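PDB 3Q9T: choline dehydrogenase and related flavoproteins from Aspergillus oryzae, which oxidises formate, as a formate oxidase of the glucose-methanol-choline oxidoreductase family that carries 8-formyl-FAD as its cofactor. Local coordinates for residues K230-N235 and V262-G267; F269-L274 and D542-P547. All coordinates share one frame; numbering follows the deposited sequence.

In the fold
Contacts 1 and 2 lie in series along the chain, their centres 11 Å apart, and share the bound 8-formyl-FAD. Contact 1 sets strand 227-235 of the largely antiparallel sheet on strand 261-264 of the parallel sheet; that strand runs through Ser265 and Gln266 straight into helix 267-277, which contact 2 ties to the loop 542-547. The turn between strand and helix is where they meet: Gln266 N is 2.9 Å from Thr271 OG1, and Gly267 N is 2.9 Å from Asp542 OD2, both probable hydrogen bonds. Residues of contact 1 flank the adenine and pyrophosphate, while contact 2 adds Glu270 beside the adenine and Ala543 at a phosphate.

Contact 1: K230-N235 and V262-G267; sequences KRLIIN and VILSQG. With FAY ([(2R,3S,4R,5R)-5-(6-amino-9H-purin-9-yl)-3,4-dihydroxytetrahydrofuran-2-yl]methyl (2R,3S,4S)-5-(8-formyl-7-methyl-2,4-dioxo-3,4-dihydrobenzo[g]pteridin-10(2H)-yl)-2,3,4-trihydroxypentyl dihydrogen diphosphate), chain D.
Leu232 reaches out from strand 227-235 and rests its two methyls on separate residues of strand 261-264. Leu232 CD2 lies 4.1 Å from Leu264 CD2, the two leucines crossing obliquely, while Leu232 CD1 sits 4.3 Å from Val262 CG1. No hydrogen bond joins the strands: their backbones stay well apart, Leu232 CA and Val262 CA being 8.9 Å from each other, so the link is purely apolar and small. The pocket around Leu232 is completed by Val244 and by Leu274 of helix 267-277, while Val12 backs Val262 and Leu264. Within strand 227-235, Lys230 and Arg231 both face Thr245 in a classic beta bulge.

Past the strand the contacts are with the cofactor, and they begin with a flat amide laid over a flat ring. Gln266 CG stands beside its backbone N (chi1 -73°) and the chain then runs extended, carrying the amide across one face of the adenine, nearly parallel to it. Gln266 CD comes 3.4 Å from FAY C5A, and Gln266 OE1 stands directly above the ring atom FAY C6A, at 3.0 Å. OE1 is hydrogen-bonded to Ser229 OG, and NE2 makes a weak hydrogen bond to Glu270 O; together they fix the rotation of the amide.

Van der Waals contacts follow along the ribose and pyrophosphate. Ser265 O touches FAY C5B at 3.3 Å, while its OG is hydrogen-bonded to Ala541 O. Gly267 CA comes 3.5 Å from FAY O3P, with no side chain to crowd that oxygen; separately, its positive phi of 91° suits glycine.

A hydrophobic seam between a largely antiparallel sheet and the central parallel sheet, with the adenosine half of FAD lying past the end of one of its strands, is characteristic of the Rossmann-type FAD-binding domain of GMC oxidoreductases.

Contact 2: F269-L274 and D542-P547; sequences FETPKL and DASVIP. With FAY ([(2R,3S,4R,5R)-5-(6-amino-9H-purin-9-yl)-3,4-dihydroxytetrahydrofuran-2-yl]methyl (2R,3S,4S)-5-(8-formyl-7-methyl-2,4-dioxo-3,4-dihydrobenzo[g]pteridin-10(2H)-yl)-2,3,4-trihydroxypentyl dihydrogen diphosphate), chain D; ACT (acetate ion), chain G.
Thr271 and Asp542 approach from opposite directions and meet in a short hydrogen bond that pins helix 267-277 to an Asx turn in the loop after strand 538-540. Thr271 OG1 donates to Asp542 OD2 at 2.6 Å, on the syn lone pair. The threonine can do this because OG1 sits beside its own backbone N (chi1 -81°), leaving CG2 to lie against Ser544. Backbone N-H groups of the strand-to-helix turn also feed this pair, one to each oxygen.

The other carboxylate oxygen, OD1, is bonded within the loop. Asp542 CG lies between the backbone N and the carbonyl carbon (chi1 66°), which turns OD1 back over its own loop. There Asp542 OD1 accepts from Ser544 N at 2.8 Å, the bond that defines the Asx turn, on the anti side and 26° out of the carboxylate plane. Ser544 OG also donates to Asp542 OD1, though the modelled 2.5 Å is too short for its exact length to be trusted. Several donors on one buried carboxylate would favour its charged form.

On the helix, Glu270 CG stands beside the backbone N and comes 3.1 Å from FAY N7A; the bend at chi2 then turns the carboxylate toward Lys273. Glu270 OE1 accepts a hydrogen bond on its syn lone pair from Lys273 NZ at 2.9 Å, part of a salt bridge, while OE2 is hydrogen-bonded to Tyr67 OH. Lys273 NZ is held further by Pro440 O and Gln442 O. An acetate, probably from the crystallisation liquor, lies beside this pair, but its modelled position is doubtful.

Next to Asp542 in the turn, the backbone amide of Ala543 faces the cofactor: Ala543 N donates to the phosphate oxygen FAY O2P at 2.9 Å, in a nearly straight bond.

Contact 1: K230-N235 and V262-G267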
loop_
_atom_site.group_PDB
_atom_site.type_symbol
_atom_site.label_atom_id
_atom_site.label_comp_id
_atom_site.label_asym_id
_atom_site.label_seq_id
_atom_site.Cartn_x
_atom_site.Cartn_y
_atom_site.Cartn_z
ATOM N N LYS A 230 7.675 -28.838 -1.669
ATOM C CA LYS A 230 7.765 -28.534 -3.079
ATOM C C LYS A 230 6.461 -28.863 -3.776
ATOM O O LYS A 230 5.973 -28.075 -4.578
ATOM C CB LYS A 230 8.896 -29.321 -3.726
ATOM C CG LYS A 230 8.950 -29.127 -5.213
ATOM C CD LYS A 230 9.942 -30.087 -5.848
ATOM C CE LYS A 230 9.731 -30.163 -7.351
ATOM N NZ LYS A 230 10.679 -31.140 -7.973
ATOM N N ARG A 231 5.894 -30.027 -3.464
ATOM C CA ARG A 231 4.769 -30.557 -4.238
ATOM C C ARG A 231 4.141 -31.772 -3.560
ATOM O O ARG A 231 4.820 -32.512 -2.862
ATOM C CB ARG A 231 5.267 -30.990 -5.614
ATOM C CG ARG A 231 4.191 -31.238 -6.647
ATOM C CD ARG A 231 4.837 -31.795 -7.911
ATOM N NE ARG A 231 5.685 -30.801 -8.565
ATOM C CZ ARG A 231 6.643 -31.091 -9.439
ATOM N NH1 ARG A 231 6.895 -32.356 -9.751
ATOM N NH2 ARG A 231 7.362 -30.116 -9.984
ATOM N N LEU A 232 2.845 -31.980 -3.761
ATOM C CA LEU A 232 2.221 -33.229 -3.348
ATOM C C LEU A 232 2.552 -34.245 -4.439
ATOM O O LEU A 232 2.585 -33.890 -5.617
ATOM C CB LEU A 232 0.708 -33.062 -3.219
ATOM C CG LEU A 232 -0.022 -32.988 -1.867
ATOM C CD1 LEU A 232 0.892 -32.782 -0.659
ATOM C CD2 LEU A 232 -1.082 -31.900 -1.941
ATOM N N ILE A 233 2.818 -35.494 -4.051
ATOM C CA ILE A 233 3.072 -36.573 -5.018
ATOM C C ILE A 233 1.751 -37.233 -5.429
ATOM O O ILE A 233 1.104 -37.936 -4.629
ATOM C CB ILE A 233 4.049 -37.638 -4.451
ATOM C CG1 ILE A 233 5.343 -36.974 -3.960
ATOM C CG2 ILE A 233 4.358 -38.723 -5.502
ATOM C CD1 ILE A 233 6.486 -37.977 -3.630
ATOM N N ILE A 234 1.359 -37.000 -6.677
ATOM C CA ILE A 234 0.073 -37.444 -7.183
ATOM C C ILE A 234 0.250 -38.461 -8.310
ATOM O O ILE A 234 0.908 -38.182 -9.310
ATOM C CB ILE A 234 -0.747 -36.267 -7.756
ATOM C CG1 ILE A 234 -0.872 -35.141 -6.737
ATOM C CG2 ILE A 234 -2.123 -36.741 -8.203
ATOM C CD1 ILE A 234 -1.764 -35.485 -5.575
ATOM N N ASN A 235 -0.340 -39.641 -8.153
ATOM C CA ASN A 235 -0.404 -40.597 -9.251
ATOM C C ASN A 235 -1.637 -40.347 -10.106
ATOM O O ASN A 235 -2.758 -40.517 -9.642
ATOM C CB ASN A 235 -0.425 -42.023 -8.718
ATOM C CG ASN A 235 -0.415 -43.046 -9.827
ATOM O OD1 ASN A 235 -1.424 -43.251 -10.505
ATOM N ND2 ASN A 235 0.737 -43.686 -10.031
ATOM N N VAL A 262 -2.564 -38.752 3.107
ATOM C CA VAL A 262 -1.888 -37.493 3.322
ATOM C C VAL A 262 -2.905 -36.444 3.767
ATOM O O VAL A 262 -3.987 -36.303 3.178
ATOM C CB VAL A 262 -1.155 -37.039 2.056
ATOM C CG1 VAL A 262 -0.727 -35.580 2.173
ATOM C CG2 VAL A 262 0.054 -37.936 1.825
ATOM N N ILE A 263 -2.565 -35.732 4.834
ATOM C CA ILE A 263 -3.387 -34.619 5.284
ATOM C C ILE A 263 -2.641 -33.294 5.090
ATOM O O ILE A 263 -1.575 -33.064 5.677
ATOM C CB ILE A 263 -3.852 -34.752 6.749
ATOM C CG1 ILE A 263 -4.574 -36.089 7.007
ATOM C CG2 ILE A 263 -4.803 -33.618 7.077
ATOM C CD1 ILE A 263 -3.667 -37.281 7.166
ATOM N N LEU A 264 -3.208 -32.435 4.251
ATOM C CA LEU A 264 -2.617 -31.142 3.953
ATOM C C LEU A 264 -3.122 -30.105 4.960
ATOM O O LEU A 264 -4.311 -29.828 5.030
ATOM C CB LEU A 264 -2.953 -30.733 2.524
ATOM C CG LEU A 264 -2.462 -29.354 2.064
ATOM C CD1 LEU A 264 -0.984 -29.167 2.344
ATOM C CD2 LEU A 264 -2.765 -29.151 0.559
ATOM N N SER A 265 -2.190 -29.558 5.738
ATOM C CA SER A 265 -2.468 -28.617 6.810
ATOM C C SER A 265 -1.544 -27.381 6.743
ATOM O O SER A 265 -1.017 -26.921 7.762
ATOM C CB SER A 265 -2.278 -29.319 8.164
ATOM O OG SER A 265 -3.121 -30.460 8.287
ATOM N N GLN A 266 -1.340 -26.829 5.554
ATOM C CA GLN A 266 -0.356 -25.753 5.428
ATOM C C GLN A 266 -0.966 -24.377 5.673
ATOM O O GLN A 266 -0.286 -23.367 5.538
ATOM C CB GLN A 266 0.379 -25.808 4.082
ATOM C CG GLN A 266 1.395 -26.949 3.968
ATOM C CD GLN A 266 2.407 -26.703 2.848
ATOM O OE1 GLN A 266 3.500 -27.253 2.860
ATOM N NE2 GLN A 266 2.027 -25.887 1.875
ATOM N N GLY A 267 -2.240 -24.344 6.060
ATOM C CA GLY A 267 -2.900 -23.090 6.407
ATOM C C GLY A 267 -3.576 -22.446 5.214
ATOM O O GLY A 267 -3.313 -22.821 4.071
HETATM P P FAY D . -4.017 -23.389 10.628
HETATM N N1 FAY D . -7.301 -16.885 16.468
HETATM C C2 FAY D . -7.875 -16.927 17.737
HETATM O O2 FAY D . -8.745 -17.751 17.991
HETATM N N3 FAY D . -7.182 -16.412 18.812
HETATM C C4 FAY D . -6.282 -15.400 18.591
HETATM O O4 FAY D . -6.234 -14.481 19.431
HETATM N N5 FAY D . -4.781 -14.344 17.066
HETATM C C6 FAY D . -2.927 -13.627 15.813
HETATM C C7 FAY D . -2.056 -13.760 14.746
HETATM C C8 FAY D . -2.285 -14.757 13.792
HETATM O O8 FAY D . -1.300 -15.976 12.050
HETATM C C9 FAY D . -3.316 -15.684 13.996
HETATM P PA FAY D . -1.281 -22.666 10.623
HETATM C "C1'" FAY D . -5.637 -17.478 14.180
HETATM C C10 FAY D . -6.222 -16.068 16.226
HETATM N N10 FAY D . -5.397 -16.295 15.120
HETATM N N1A FAY D . 6.354 -26.091 3.582
HETATM O O1A FAY D . -0.595 -21.441 10.116
HETATM C C1B FAY D . 3.433 -24.738 7.730
HETATM O O1P FAY D . -3.771 -24.798 11.110
HETATM C "C2'" FAY D . -5.016 -18.785 14.728
HETATM O "O2'" FAY D . -3.747 -18.482 15.185
HETATM C C2A FAY D . 6.397 -26.626 4.856
HETATM O O2A FAY D . -1.453 -22.697 12.111
HETATM C C2B FAY D . 3.502 -23.443 8.520
HETATM O O2B FAY D . 4.809 -23.130 8.967
HETATM O O2P FAY D . -5.125 -23.352 9.592
HETATM C "C3'" FAY D . -4.953 -20.101 13.885
HETATM O "O3'" FAY D . -3.751 -20.856 14.014
HETATM N N3A FAY D . 5.554 -26.152 5.847
HETATM C C3B FAY D . 2.587 -23.754 9.684
HETATM O O3B FAY D . 3.315 -24.475 10.647
HETATM O O3P FAY D . -2.695 -22.822 9.902
HETATM C "C4'" FAY D . -5.224 -19.944 12.410
HETATM O "O4'" FAY D . -6.428 -19.188 12.316
HETATM C C4A FAY D . 4.675 -25.157 5.561
HETATM C C4B FAY D . 1.573 -24.706 9.097
HETATM O O4B FAY D . 2.097 -25.155 7.860
HETATM C C4X FAY D . -5.806 -15.230 17.278
HETATM C "C5'" FAY D . -5.346 -21.325 11.721
HETATM O "O5'" FAY D . -4.316 -22.319 11.834
HETATM C C5A FAY D . 4.610 -24.612 4.282
HETATM C C5B FAY D . 0.226 -24.034 8.913
HETATM O O5B FAY D . -0.391 -23.951 10.174
HETATM C C5X FAY D . -4.073 -14.413 15.886
HETATM C C6A FAY D . 5.460 -25.077 3.281
HETATM N N6A FAY D . 5.468 -24.485 2.078
HETATM N N7A FAY D . 3.655 -23.659 4.284
HETATM C C7M FAY D . -1.001 -12.697 14.552
HETATM C C8A FAY D . 3.106 -23.588 5.515
HETATM C C8M FAY D . -1.160 -15.129 12.905
HETATM C C9A FAY D . -4.251 -15.499 15.012
HETATM N N9A FAY D . 3.730 -24.502 6.313
#

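Contact 2: F269-L274 and D542-P547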
loop_
_atom_site.group_PDB
_atom_site.type_symbol
_atom_site.label_atom_id
_atom_site.label_comp_id
_atom_site.label_asym_id
_atom_site.label_seq_id
_atom_site.Cartn_x
_atom_site.Cartn_y
_atom_site.Cartn_z
ATOM N N PHE A 269 -3.232 -19.864 3.422
ATOM C CA PHE A 269 -2.480 -19.337 2.285
ATOM C C PHE A 269 -1.657 -20.403 1.538
ATOM O O PHE A 269 -1.614 -20.388 0.310
ATOM C CB PHE A 269 -1.578 -18.168 2.695
ATOM C CG PHE A 269 -2.304 -17.032 3.380
ATOM C CD1 PHE A 269 -1.797 -16.481 4.556
ATOM C CD2 PHE A 269 -3.469 -16.503 2.840
ATOM C CE1 PHE A 269 -2.458 -15.438 5.194
ATOM C CE2 PHE A 269 -4.148 -15.468 3.471
ATOM C CZ PHE A 269 -3.647 -14.925 4.639
ATOM N N GLU A 270 -0.984 -21.300 2.263
ATOM C CA GLU A 270 -0.038 -22.226 1.619
ATOM C C GLU A 270 -0.693 -23.520 1.183
ATOM O O GLU A 270 -0.204 -24.180 0.261
ATOM C CB GLU A 270 1.169 -22.554 2.507
ATOM C CG GLU A 270 2.076 -21.381 2.812
ATOM C CD GLU A 270 3.066 -21.050 1.689
ATOM O OE1 GLU A 270 3.372 -21.912 0.834
ATOM O OE2 GLU A 270 3.548 -19.907 1.672
ATOM N N THR A 271 -1.775 -23.906 1.854
ATOM C CA THR A 271 -2.507 -25.072 1.408
ATOM C C THR A 271 -2.982 -24.923 -0.062
ATOM O O THR A 271 -2.661 -25.766 -0.898
ATOM C CB THR A 271 -3.688 -25.390 2.329
ATOM O OG1 THR A 271 -3.215 -26.108 3.472
ATOM C CG2 THR A 271 -4.721 -26.231 1.589
ATOM N N PRO A 272 -3.735 -23.856 -0.384
ATOM C CA PRO A 272 -4.141 -23.729 -1.799
ATOM C C PRO A 272 -2.956 -23.600 -2.767
ATOM O O PRO A 272 -3.034 -24.064 -3.904
ATOM C CB PRO A 272 -4.965 -22.437 -1.822
ATOM C CG PRO A 272 -4.530 -21.683 -0.574
ATOM C CD PRO A 272 -4.287 -22.763 0.444
ATOM N N LYS A 273 -1.884 -22.956 -2.325
ATOM C CA LYS A 273 -0.703 -22.824 -3.159
ATOM C C LYS A 273 -0.166 -24.222 -3.500
ATOM O O LYS A 273 -0.000 -24.564 -4.670
ATOM C CB LYS A 273 0.355 -21.964 -2.455
ATOM C CG LYS A 273 1.641 -21.809 -3.214
ATOM C CD LYS A 273 2.638 -21.041 -2.378
ATOM C CE LYS A 273 4.026 -21.612 -2.567
ATOM N NZ LYS A 273 4.950 -21.250 -1.450
ATOM N N LEU A 274 0.066 -25.047 -2.488
ATOM C CA LEU A 274 0.650 -26.366 -2.738
ATOM C C LEU A 274 -0.289 -27.255 -3.561
ATOM O O LEU A 274 0.171 -28.044 -4.392
ATOM C CB LEU A 274 1.077 -27.059 -1.443
ATOM C CG LEU A 274 1.966 -28.309 -1.614
ATOM C CD1 LEU A 274 3.367 -27.925 -2.044
ATOM C CD2 LEU A 274 2.016 -29.171 -0.330
ATOM N N ASP A 542 -7.372 -27.633 8.054
ATOM C CA ASP A 542 -6.890 -26.318 8.462
ATOM C C ASP A 542 -7.945 -25.262 8.105
ATOM O O ASP A 542 -9.028 -25.600 7.593
ATOM C CB ASP A 542 -5.506 -25.991 7.857
ATOM C CG ASP A 542 -5.532 -25.845 6.346
ATOM O OD1 ASP A 542 -6.571 -25.417 5.809
ATOM O OD2 ASP A 542 -4.507 -26.156 5.686
ATOM N N ALA A 543 -7.624 -23.990 8.337
ATOM C CA ALA A 543 -8.612 -22.914 8.175
ATOM C C ALA A 543 -9.137 -22.709 6.741
ATOM O O ALA A 543 -10.108 -21.973 6.538
ATOM C CB ALA A 543 -8.077 -21.615 8.740
ATOM N N SER A 544 -8.521 -23.349 5.747
ATOM C CA SER A 544 -8.960 -23.124 4.357
ATOM C C SER A 544 -10.224 -23.901 4.065
ATOM O O SER A 544 -10.913 -23.703 3.062
ATOM C CB SER A 544 -7.853 -23.482 3.360
ATOM O OG SER A 544 -7.360 -24.784 3.576
ATOM N N VAL A 545 -10.511 -24.795 4.992
ATOM C CA VAL A 545 -11.621 -25.700 4.915
ATOM C C VAL A 545 -12.917 -24.992 5.313
ATOM O O VAL A 545 -13.998 -25.321 4.814
ATOM C CB VAL A 545 -11.294 -26.899 5.829
ATOM C CG1 VAL A 545 -12.441 -27.267 6.729
ATOM C CG2 VAL A 545 -10.784 -28.062 4.999
ATOM N N ILE A 546 -12.783 -23.997 6.185
ATOM C CA ILE A 546 -13.908 -23.244 6.761
ATOM C C ILE A 546 -14.762 -22.509 5.728
ATOM O O ILE A 546 -14.279 -21.618 5.033
ATOM C CB ILE A 546 -13.396 -22.268 7.834
ATOM C CG1 ILE A 546 -12.750 -23.064 8.974
ATOM C CG2 ILE A 546 -14.518 -21.393 8.362
ATOM C CD1 ILE A 546 -11.965 -22.199 9.991
ATOM N N PRO A 547 -16.041 -22.898 5.616
ATOM C CA PRO A 547 -16.927 -22.402 4.552
ATOM C C PRO A 547 -17.671 -21.082 4.869
ATOM O O PRO A 547 -18.118 -20.408 3.949
ATOM C CB PRO A 547 -17.930 -23.546 4.384
ATOM C CG PRO A 547 -18.028 -24.127 5.765
ATOM C CD PRO A 547 -16.672 -23.966 6.417
HETATM P P FAY D . -4.017 -23.389 10.628
HETATM N N1 FAY D . -7.301 -16.885 16.468
HETATM C C2 FAY D . -7.875 -16.927 17.737
HETATM O O2 FAY D . -8.745 -17.751 17.991
HETATM N N3 FAY D . -7.182 -16.412 18.812
HETATM C C4 FAY D . -6.282 -15.400 18.591
HETATM O O4 FAY D . -6.234 -14.481 19.431
HETATM N N5 FAY D . -4.781 -14.344 17.066
HETATM C C6 FAY D . -2.927 -13.627 15.813
HETATM C C7 FAY D . -2.056 -13.760 14.746
HETATM C C8 FAY D . -2.285 -14.757 13.792
HETATM O O8 FAY D . -1.300 -15.976 12.050
HETATM C C9 FAY D . -3.316 -15.684 13.996
HETATM P PA FAY D . -1.281 -22.666 10.623
HETATM C "C1'" FAY D . -5.637 -17.478 14.180
HETATM C C10 FAY D . -6.222 -16.068 16.226
HETATM N N10 FAY D . -5.397 -16.295 15.120
HETATM N N1A FAY D . 6.354 -26.091 3.582
HETATM O O1A FAY D . -0.595 -21.441 10.116
HETATM C C1B FAY D . 3.433 -24.738 7.730
HETATM O O1P FAY D . -3.771 -24.798 11.110
HETATM C "C2'" FAY D . -5.016 -18.785 14.728
HETATM O "O2'" FAY D . -3.747 -18.482 15.185
HETATM C C2A FAY D . 6.397 -26.626 4.856
HETATM O O2A FAY D . -1.453 -22.697 12.111
HETATM C C2B FAY D . 3.502 -23.443 8.520
HETATM O O2B FAY D . 4.809 -23.130 8.967
HETATM O O2P FAY D . -5.125 -23.352 9.592
HETATM C "C3'" FAY D . -4.953 -20.101 13.885
HETATM O "O3'" FAY D . -3.751 -20.856 14.014
HETATM N N3A FAY D . 5.554 -26.152 5.847
HETATM C C3B FAY D . 2.587 -23.754 9.684
HETATM O O3B FAY D . 3.315 -24.475 10.647
HETATM O O3P FAY D . -2.695 -22.822 9.902
HETATM C "C4'" FAY D . -5.224 -19.944 12.410
HETATM O "O4'" FAY D . -6.428 -19.188 12.316
HETATM C C4A FAY D . 4.675 -25.157 5.561
HETATM C C4B FAY D . 1.573 -24.706 9.097
HETATM O O4B FAY D . 2.097 -25.155 7.860
HETATM C C4X FAY D . -5.806 -15.230 17.278
HETATM C "C5'" FAY D . -5.346 -21.325 11.721
HETATM O "O5'" FAY D . -4.316 -22.319 11.834
HETATM C C5A FAY D . 4.610 -24.612 4.282
HETATM C C5B FAY D . 0.226 -24.034 8.913
HETATM O O5B FAY D . -0.391 -23.951 10.174
HETATM C C5X FAY D . -4.073 -14.413 15.886
HETATM C C6A FAY D . 5.460 -25.077 3.281
HETATM N N6A FAY D . 5.468 -24.485 2.078
HETATM N N7A FAY D . 3.655 -23.659 4.284
HETATM C C7M FAY D . -1.001 -12.697 14.552
HETATM C C8A FAY D . 3.106 -23.588 5.515
HETATM C C8M FAY D . -1.160 -15.129 12.905
HETATM C C9A FAY D . -4.251 -15.499 15.012
HETATM N N9A FAY D . 3.730 -24.502 6.313
HETATM C C ACT G . 6.646 -19.110 0.729
HETATM O O ACT G . 5.405 -18.937 0.778
HETATM O OXT ACT G . 7.004 -20.280 0.461
HETATM C CH3 ACT G . 7.636 -17.991 0.966
#